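Local atomic coordinates of phosphate-binding protein PstS 2 (Streptococcus pneumoniae, PDB entry 4H1X), a protein that probably binds phosphate outside the cell membrane as the solute-binding component of the PstSACB ABC transporter that imports it. Residues D93-L96 / L102-P105; I122-S127 / E175-E180; N137-A142 / S167-K172. All blocks are in the same frame, centred on the assembly; numbering follows the deposited sequence.

Contact 1 of 3, residues D93-L96 / L102-P105; sequences DTVL and LQRP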
loop_
_atom_site.group_PDB
_atom_site.type_symbol
_atom_site.label_atom_id
_atom_site.label_comp_id
_atom_site.label_asym_id
_atom_site.label_seq_id
_atom_site.Cartn_x
_atom_site.Cartn_y
_atom_site.Cartn_z
ATOM N N ASP A 93 -11.692 -10.874 -0.501
ATOM C CA ASP A 93 -11.912 -11.887 0.521
ATOM C C ASP A 93 -10.623 -12.471 1.137
ATOM O O ASP A 93 -10.572 -12.627 2.358
ATOM C CB ASP A 93 -12.785 -13.013 -0.052
ATOM C CG ASP A 93 -14.244 -12.614 -0.260
ATOM O OD1 ASP A 93 -14.653 -11.531 0.249
ATOM O OD2 ASP A 93 -14.981 -13.390 -0.893
ATOM N N THR A 94 -9.597 -12.795 0.326
ATOM C CA THR A 94 -8.370 -13.425 0.847
ATOM C C THR A 94 -7.429 -12.395 1.468
ATOM O O THR A 94 -6.606 -12.759 2.334
ATOM C CB THR A 94 -7.664 -14.266 -0.218
ATOM O OG1 THR A 94 -7.376 -13.450 -1.353
ATOM C CG2 THR A 94 -8.506 -15.501 -0.642
ATOM N N VAL A 95 -7.571 -11.109 1.071
ATOM C CA VAL A 95 -6.781 -10.066 1.710
ATOM C C VAL A 95 -7.398 -9.825 3.096
ATOM O O VAL A 95 -6.675 -9.829 4.090
ATOM C CB VAL A 95 -6.706 -8.766 0.877
ATOM C CG1 VAL A 95 -6.096 -7.609 1.706
ATOM C CG2 VAL A 95 -5.897 -8.987 -0.408
ATOM N N LEU A 96 -8.745 -9.652 3.141
ATOM C CA LEU A 96 -9.499 -9.418 4.379
ATOM C C LEU A 96 -9.269 -10.508 5.435
ATOM O O LEU A 96 -8.949 -10.186 6.579
ATOM C CB LEU A 96 -11.005 -9.315 4.080
ATOM C CG LEU A 96 -11.508 -7.933 3.675
ATOM C CD1 LEU A 96 -12.961 -7.999 3.216
ATOM C CD2 LEU A 96 -11.355 -6.941 4.821
ATOM N N LEU A 102 0.737 -11.046 0.462
ATOM C CA LEU A 102 1.313 -9.807 -0.082
ATOM C C LEU A 102 0.336 -8.675 0.103
ATOM O O LEU A 102 -0.462 -8.356 -0.789
ATOM C CB LEU A 102 1.702 -9.934 -1.554
ATOM C CG LEU A 102 2.625 -11.075 -1.927
ATOM C CD1 LEU A 102 2.659 -11.225 -3.417
ATOM C CD2 LEU A 102 4.024 -10.851 -1.386
ATOM N N GLN A 103 0.352 -8.107 1.297
ATOM C CA GLN A 103 -0.544 -7.008 1.646
ATOM C C GLN A 103 0.066 -6.222 2.770
ATOM O O GLN A 103 0.934 -6.719 3.517
ATOM C CB GLN A 103 -1.934 -7.539 2.069
ATOM C CG GLN A 103 -1.888 -8.450 3.312
ATOM C CD GLN A 103 -3.249 -8.689 3.893
ATOM O OE1 GLN A 103 -3.847 -7.812 4.542
ATOM N NE2 GLN A 103 -3.787 -9.866 3.637
ATOM N N ARG A 104 -0.387 -4.980 2.889
ATOM C CA ARG A 104 0.064 -4.107 3.950
ATOM C C ARG A 104 -1.075 -3.194 4.349
ATOM O O ARG A 104 -1.913 -2.833 3.505
ATOM C CB ARG A 104 1.293 -3.282 3.514
ATOM C CG ARG A 104 1.044 -2.494 2.230
ATOM C CD ARG A 104 2.123 -1.499 1.929
ATOM N NE ARG A 104 1.870 -0.850 0.647
ATOM C CZ ARG A 104 2.540 0.199 0.198
ATOM N NH1 ARG A 104 3.514 0.735 0.924
ATOM N NH2 ARG A 104 2.224 0.743 -0.967
ATOM N N PRO A 105 -1.091 -2.765 5.620
ATOM C CA PRO A 105 -2.134 -1.826 6.034
ATOM C C PRO A 105 -1.751 -0.392 5.703
ATOM O O PRO A 105 -0.550 -0.049 5.676
ATOM C CB PRO A 105 -2.184 -2.028 7.551
ATOM C CG PRO A 105 -0.748 -2.369 7.928
ATOM C CD PRO A 105 -0.181 -3.119 6.739
HETATM O O HOH W 1 -5.394 -8.639 6.533
#

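Contact 2 of 3, residues I122-S127 / E175-E180; sequences ISFIHS and EAYKKE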
loop_
_atom_site.group_PDB
_atom_site.type_symbol
_atom_site.label_atom_id
_atom_site.label_comp_id
_atom_site.label_asym_id
_atom_site.label_seq_id
_atom_site.Cartn_x
_atom_site.Cartn_y
_atom_site.Cartn_z
ATOM N N ILE A 122 -11.446 12.102 11.354
ATOM C CA ILE A 122 -11.364 10.650 11.618
ATOM C C ILE A 122 -12.771 10.045 11.518
ATOM O O ILE A 122 -12.949 8.967 10.956
ATOM C CB ILE A 122 -10.705 10.351 13.013
ATOM C CG1 ILE A 122 -9.233 10.819 13.104
ATOM C CG2 ILE A 122 -10.869 8.887 13.460
ATOM C CD1 ILE A 122 -8.303 10.372 12.048
ATOM N N SER A 123 -13.784 10.753 12.090
ATOM C CA SER A 123 -15.181 10.285 12.057
ATOM C C SER A 123 -15.637 10.161 10.599
ATOM O O SER A 123 -16.281 9.180 10.224
ATOM C CB SER A 123 -16.093 11.216 12.850
ATOM O OG SER A 123 -15.728 11.229 14.223
ATOM N N PHE A 124 -15.263 11.141 9.768
ATOM C CA PHE A 124 -15.604 11.106 8.331
ATOM C C PHE A 124 -14.942 9.892 7.673
ATOM O O PHE A 124 -15.581 9.181 6.921
ATOM C CB PHE A 124 -15.126 12.394 7.637
ATOM C CG PHE A 124 -15.387 12.331 6.143
ATOM C CD1 PHE A 124 -16.669 12.544 5.632
ATOM C CD2 PHE A 124 -14.381 11.933 5.260
ATOM C CE1 PHE A 124 -16.921 12.453 4.267
ATOM C CE2 PHE A 124 -14.651 11.788 3.893
ATOM C CZ PHE A 124 -15.919 12.052 3.407
ATOM N N ILE A 125 -13.659 9.664 7.950
ATOM C CA ILE A 125 -12.933 8.521 7.381
ATOM C C ILE A 125 -13.610 7.191 7.792
ATOM O O ILE A 125 -13.698 6.262 6.972
ATOM C CB ILE A 125 -11.460 8.550 7.816
ATOM C CG1 ILE A 125 -10.707 9.749 7.175
ATOM C CG2 ILE A 125 -10.765 7.204 7.450
ATOM C CD1 ILE A 125 -9.240 9.989 7.780
ATOM N N HIS A 126 -14.108 7.122 9.024
ATOM C CA HIS A 126 -14.781 5.926 9.561
ATOM C C HIS A 126 -16.194 5.745 9.015
ATOM O O HIS A 126 -16.716 4.635 9.056
ATOM C CB HIS A 126 -14.816 5.993 11.102
ATOM C CG HIS A 126 -13.487 5.676 11.713
ATOM N ND1 HIS A 126 -13.179 6.036 13.017
ATOM C CD2 HIS A 126 -12.412 5.064 11.163
ATOM C CE1 HIS A 126 -11.958 5.572 13.235
ATOM N NE2 HIS A 126 -11.455 4.990 12.145
ATOM N N SER A 127 -16.800 6.805 8.495
ATOM C CA SER A 127 -18.199 6.781 8.041
ATOM C C SER A 127 -18.429 5.935 6.792
ATOM O O SER A 127 -17.475 5.592 6.087
ATOM C CB SER A 127 -18.676 8.197 7.753
ATOM O OG SER A 127 -18.113 8.710 6.557
ATOM N N GLU A 175 -10.437 15.559 -0.074
ATOM C CA GLU A 175 -11.336 16.186 -1.069
ATOM C C GLU A 175 -12.791 15.994 -0.675
ATOM O O GLU A 175 -13.578 16.953 -0.714
ATOM C CB GLU A 175 -11.133 15.554 -2.461
ATOM C CG GLU A 175 -9.831 15.858 -3.167
ATOM C CD GLU A 175 -9.709 15.091 -4.471
ATOM O OE1 GLU A 175 -10.523 14.172 -4.718
ATOM O OE2 GLU A 175 -8.797 15.420 -5.258
ATOM N N ALA A 176 -13.160 14.738 -0.328
ATOM C CA ALA A 176 -14.552 14.411 0.029
ATOM C C ALA A 176 -14.952 15.128 1.320
ATOM O O ALA A 176 -16.063 15.639 1.404
ATOM C CB ALA A 176 -14.726 12.900 0.168
ATOM N N TYR A 177 -14.024 15.222 2.293
ATOM C CA TYR A 177 -14.292 15.910 3.553
ATOM C C TYR A 177 -14.499 17.416 3.340
ATOM O O TYR A 177 -15.414 17.987 3.935
ATOM C CB TYR A 177 -13.153 15.676 4.551
ATOM C CG TYR A 177 -13.398 16.303 5.911
ATOM C CD1 TYR A 177 -14.218 15.680 6.849
ATOM C CD2 TYR A 177 -12.751 17.479 6.286
ATOM C CE1 TYR A 177 -14.371 16.203 8.136
ATOM C CE2 TYR A 177 -12.928 18.031 7.552
ATOM C CZ TYR A 177 -13.725 17.379 8.477
ATOM O OH TYR A 177 -13.909 17.921 9.719
ATOM N N LYS A 178 -13.645 18.051 2.504
ATOM C CA LYS A 178 -13.694 19.500 2.239
ATOM C C LYS A 178 -14.942 19.883 1.446
ATOM O O LYS A 178 -15.423 21.001 1.594
ATOM C CB LYS A 178 -12.413 19.978 1.562
ATOM C CG LYS A 178 -11.224 19.926 2.547
ATOM C CD LYS A 178 -9.976 20.628 2.053
ATOM C CE LYS A 178 -9.247 19.865 0.985
ATOM N NZ LYS A 178 -8.341 20.757 0.223
ATOM N N LYS A 179 -15.528 18.936 0.708
ATOM C CA LYS A 179 -16.791 19.165 -0.000
ATOM C C LYS A 179 -17.885 19.435 1.062
ATOM O O LYS A 179 -18.723 20.311 0.879
ATOM C CB LYS A 179 -17.130 17.946 -0.888
ATOM C CG LYS A 179 -18.318 18.210 -1.815
ATOM C CD LYS A 179 -18.814 16.938 -2.468
ATOM C CE LYS A 179 -19.928 17.232 -3.446
ATOM N NZ LYS A 179 -20.306 16.023 -4.225
ATOM N N GLU A 180 -17.808 18.694 2.195
ATOM C CA GLU A 180 -18.747 18.808 3.312
ATOM C C GLU A 180 -18.356 19.932 4.271
ATOM O O GLU A 180 -19.215 20.458 4.966
ATOM C CB GLU A 180 -18.822 17.475 4.094
ATOM C CG GLU A 180 -19.428 16.310 3.317
ATOM C CD GLU A 180 -20.933 16.288 3.115
ATOM O OE1 GLU A 180 -21.646 17.115 3.730
ATOM O OE2 GLU A 180 -21.405 15.411 2.357
#

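Contact 3 of 3, residues N137-A142 / S167-K172; sequences NKFIEA and SSLMEK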
loop_
_atom_site.group_PDB
_atom_site.type_symbol
_atom_site.label_atom_id
_atom_site.label_comp_id
_atom_site.label_asym_id
_atom_site.label_seq_id
_atom_site.Cartn_x
_atom_site.Cartn_y
_atom_site.Cartn_z
ATOM N N ASN A 137 -11.677 4.005 -4.721
ATOM C CA ASN A 137 -10.278 4.181 -5.109
ATOM C C ASN A 137 -9.519 2.839 -5.154
ATOM O O ASN A 137 -8.280 2.812 -5.240
ATOM C CB ASN A 137 -9.600 5.217 -4.240
ATOM C CG ASN A 137 -10.006 6.591 -4.720
ATOM O OD1 ASN A 137 -9.591 7.027 -5.794
ATOM N ND2 ASN A 137 -10.928 7.241 -4.017
ATOM N N LYS A 138 -10.293 1.737 -5.162
ATOM C CA LYS A 138 -9.865 0.350 -5.402
ATOM C C LYS A 138 -8.948 -0.249 -4.294
ATOM O O LYS A 138 -8.252 -1.230 -4.540
ATOM C CB LYS A 138 -9.187 0.218 -6.797
ATOM C CG LYS A 138 -10.047 0.732 -7.978
ATOM C CD LYS A 138 -11.195 -0.197 -8.304
ATOM C CE LYS A 138 -11.717 0.012 -9.705
ATOM N NZ LYS A 138 -12.416 -1.197 -10.217
ATOM N N PHE A 139 -9.043 0.264 -3.067
ATOM C CA PHE A 139 -8.379 -0.346 -1.913
ATOM C C PHE A 139 -9.394 -1.245 -1.212
ATOM O O PHE A 139 -10.591 -1.162 -1.490
ATOM C CB PHE A 139 -7.832 0.720 -0.950
ATOM C CG PHE A 139 -6.680 1.482 -1.549
ATOM C CD1 PHE A 139 -5.396 0.943 -1.554
ATOM C CD2 PHE A 139 -6.876 2.745 -2.101
ATOM C CE1 PHE A 139 -4.332 1.635 -2.146
ATOM C CE2 PHE A 139 -5.816 3.443 -2.681
ATOM C CZ PHE A 139 -4.547 2.888 -2.688
ATOM N N ILE A 140 -8.928 -2.095 -0.305
ATOM C CA ILE A 140 -9.826 -2.978 0.435
ATOM C C ILE A 140 -10.157 -2.373 1.818
ATOM O O ILE A 140 -9.263 -1.906 2.526
ATOM C CB ILE A 140 -9.192 -4.379 0.518
ATOM C CG1 ILE A 140 -9.184 -5.012 -0.900
ATOM C CG2 ILE A 140 -9.924 -5.268 1.531
ATOM C CD1 ILE A 140 -8.098 -6.017 -1.169
ATOM N N GLU A 141 -11.460 -2.364 2.159
ATOM C CA GLU A 141 -11.990 -1.841 3.419
ATOM C C GLU A 141 -11.983 -2.961 4.478
ATOM O O GLU A 141 -12.747 -3.920 4.369
ATOM C CB GLU A 141 -13.403 -1.248 3.176
ATOM C CG GLU A 141 -14.082 -0.640 4.393
ATOM C CD GLU A 141 -13.234 0.387 5.117
ATOM O OE1 GLU A 141 -13.098 1.527 4.610
ATOM O OE2 GLU A 141 -12.669 0.030 6.174
ATOM N N ALA A 142 -11.111 -2.828 5.497
ATOM C CA ALA A 142 -10.962 -3.797 6.601
ATOM C C ALA A 142 -12.130 -3.746 7.598
ATOM O O ALA A 142 -12.479 -4.774 8.190
ATOM C CB ALA A 142 -9.655 -3.547 7.342
ATOM N N SER A 167 -0.496 8.832 0.796
ATOM C CA SER A 167 -0.777 10.212 0.366
ATOM C C SER A 167 -1.913 10.355 -0.644
ATOM O O SER A 167 -2.777 11.213 -0.449
ATOM C CB SER A 167 0.480 10.858 -0.201
ATOM O OG SER A 167 1.462 10.936 0.816
ATOM N N SER A 168 -1.907 9.547 -1.732
ATOM C CA SER A 168 -2.936 9.661 -2.768
ATOM C C SER A 168 -4.320 9.414 -2.184
ATOM O O SER A 168 -5.214 10.225 -2.415
ATOM C CB SER A 168 -2.671 8.720 -3.939
ATOM O OG SER A 168 -3.634 8.993 -4.943
ATOM N N LEU A 169 -4.468 8.337 -1.391
ATOM C CA LEU A 169 -5.737 7.998 -0.762
ATOM C C LEU A 169 -6.166 9.089 0.235
ATOM O O LEU A 169 -7.350 9.455 0.268
ATOM C CB LEU A 169 -5.668 6.636 -0.068
ATOM C CG LEU A 169 -6.971 6.231 0.669
ATOM C CD1 LEU A 169 -8.186 6.179 -0.298
ATOM C CD2 LEU A 169 -6.799 4.916 1.396
HETATM N N MSE A 170 -5.210 9.613 1.028
HETATM C CA MSE A 170 -5.490 10.686 1.983
HETATM C C MSE A 170 -6.024 11.913 1.240
HETATM O O MSE A 170 -6.977 12.532 1.714
HETATM C CB MSE A 170 -4.222 11.025 2.779
HETATM C CG MSE A 170 -4.473 11.976 3.910
HETATM SE SE MSE A 170 -5.959 11.337 5.080
HETATM C CE MSE A 170 -5.349 9.757 5.659
ATOM N N GLU A 171 -5.441 12.233 0.056
ATOM C CA GLU A 171 -5.882 13.348 -0.787
ATOM C C GLU A 171 -7.369 13.149 -1.166
ATOM O O GLU A 171 -8.159 14.085 -1.056
ATOM C CB GLU A 171 -4.980 13.471 -2.032
ATOM C CG GLU A 171 -3.625 14.112 -1.740
ATOM C CD GLU A 171 -2.425 13.739 -2.603
ATOM O OE1 GLU A 171 -2.609 13.339 -3.778
ATOM O OE2 GLU A 171 -1.286 13.896 -2.106
ATOM N N LYS A 172 -7.755 11.915 -1.571
ATOM C CA LYS A 172 -9.161 11.620 -1.951
ATOM C C LYS A 172 -10.094 11.838 -0.731
ATOM O O LYS A 172 -11.194 12.397 -0.853
ATOM C CB LYS A 172 -9.308 10.174 -2.496
ATOM C CG LYS A 172 -8.474 9.830 -3.757
ATOM C CD LYS A 172 -8.900 10.647 -4.967
ATOM C CE LYS A 172 -8.213 10.148 -6.225
ATOM N NZ LYS A 172 -8.465 11.072 -7.357
#

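Contact 1 of 3, residues D93-L96 / L102-P105
Q103 reaches from the start of a β-strand to V95 on a short helix, a helix-to-strand contact in which a side-chain amide grips a main-chain carbonyl. It closes a tight helix-loop-strand connection within the two-lobed α/β fold of a periplasmic binding protein. Only five residues separate 93-96 from 102-105, and the strand 103-110 that begins here joins the large mixed sheet by pairing antiparallel with 223-236. The contact is small, about 115 Å² summed over both sides, and illustrates how one polar side chain can tie down the last turn of a helix. Q103 NE2 donates to V95 O over 2.9 Å with an N-H···O angle of 155°, meeting a lone pair of that oxygen in the carbonyl plane; V95 O itself lies slightly out of the amide plane of Q103. The same NE2 also bonds Y100 O in the intervening loop, so two carbonyls hold the amide nitrogen. CG of Q103 sits between its backbone N and carbonyl carbon (chi1 61°), and the chain then extends, which brings the amide up to the helix. V95 adds a van der Waals contact against the amide. Its CG1, anti to the backbone N (chi1 169°), lies 3.6 Å from Q103 OE1 and 3.7 Å from Q103 CD as the two side chains pass in opposite directions. L229 of strand 223-236 packs against both V95 and Q103. On the same helix T94 turns its hydroxyl to K89 O, while R104, next to Q103, forms a salt bridge with D230. A water completes a small ring with the amide: it donates to Q103 OE1 at 2.7 Å and to V95 O at 3.0 Å, so V95 O receives two donors and both ends of the amide are engaged.

Contact 2 of 3, residues I122-S127 / E175-E180
F124 projects from helix 116-126 onto A176 and Y177 of helix 164-180, forming a buried aromatic contact between two helices that lie far apart in the sequence. Its CB starts at the rim of the tyrosine ring, 3.5 Å from Y177 CD1. CG follows at 3.6 Å from the same Y177 CD1, near the plane of the tyrosine ring and at its edge. With CG anti to the backbone N (chi1 176°), the phenyl group then runs out toward the second helix, and CD2 comes within 4.0 Å of Y177 CB. Further along, CE2 lies over the backbone of the facing turn, 3.8 Å from Y177 N. CZ, at the tip, ends 3.6 Å from A176 CB, which approaches the ring obliquely. One face of the phenyl ring is thus laid against the tyrosine, with Y177 CA above its centre. The Y177 ring in return turns its edge to that face of the F124 ring in an offset edge-to-face pair, the centroids 5.7 Å apart and the planes at 69°.

The neighbourhood extends the aromatic theme: Y149 meets F124 edge-to-face, and F121 does the same with Y177. At the end of helix 116-126, S127 OG donates to F124 O at 2.6 Å, and S127 N bonds the same carbonyl. S127 is also the N-cap of helix 128-136, where its OG meets G130 N; one hydroxyl therefore links the end of one helix to the start of the next.

No hydrogen bond crosses between the two segments. The polar tip of Y177 goes instead to D120, one turn before F124, so the contact itself rests on dispersion and ring electrostatics, and the tyrosine joins the helices by its ring edge and by its hydroxyl.

Contact 3 of 3, residues N137-A142 / S167-K172
F139 and L169 make the apolar part of this contact, in which a loop leaving helix 128-136 lies against helix 164-180. F139 CD2 is 4.1 Å from both L169 CD1 and L169 CD2, so both leucine methyls approach the same ring atom from one side, while F139 CE2 lies 4.1 Å from L169 CB. L169 CD1 meets the ring obliquely. Anti placement of L169 CG relative to its backbone N (chi1 178°) sends both methyls toward the loop, where CD1 also approaches N137 CB at 4.3 Å.

The mixed part joins N137 to K172, with the asparagine amide set against the aliphatic chain of the lysine. N137 OD1 comes to 3.4 Å from K172 CE, and N137 ND2 to 3.6 Å from K172 CG, but no hydrogen bond forms between the pair. ND2 is held instead by V133 O.

The backbone sets the loop's course. A Schellman motif, with K138 at positive phi, ends helix 128-136 through bonds from K138 N to T135 O and from F139 N to V134 O. Beyond that turn, F139 and L169 both pack on F106 of strand 103-110 and on A228 of strand 223-236, while K172 touches V133 of helix 128-136.

Contact 1 closes first along the chain; contact 2 opens later, and contact 3 lies nested within the loop that contact 2 closes. Contacts 2 and 3 share helix 164-180, at successive stretches, with centres about 12 Å apart. Contacts 1 and 3 have centres about 14 Å apart and touch directly: V95 packs on I140, and L96 on I140, E141 and A142. The centres of contacts 1 and 2 lie about 24 Å apart, and the two do not touch, although strand 103-110 leads on to helix 116-126. Strand 103-110 starts in contact 1, and it and strand 223-236 also back contact 3, consistent with segments linking the two lobes of a periplasmic binding protein.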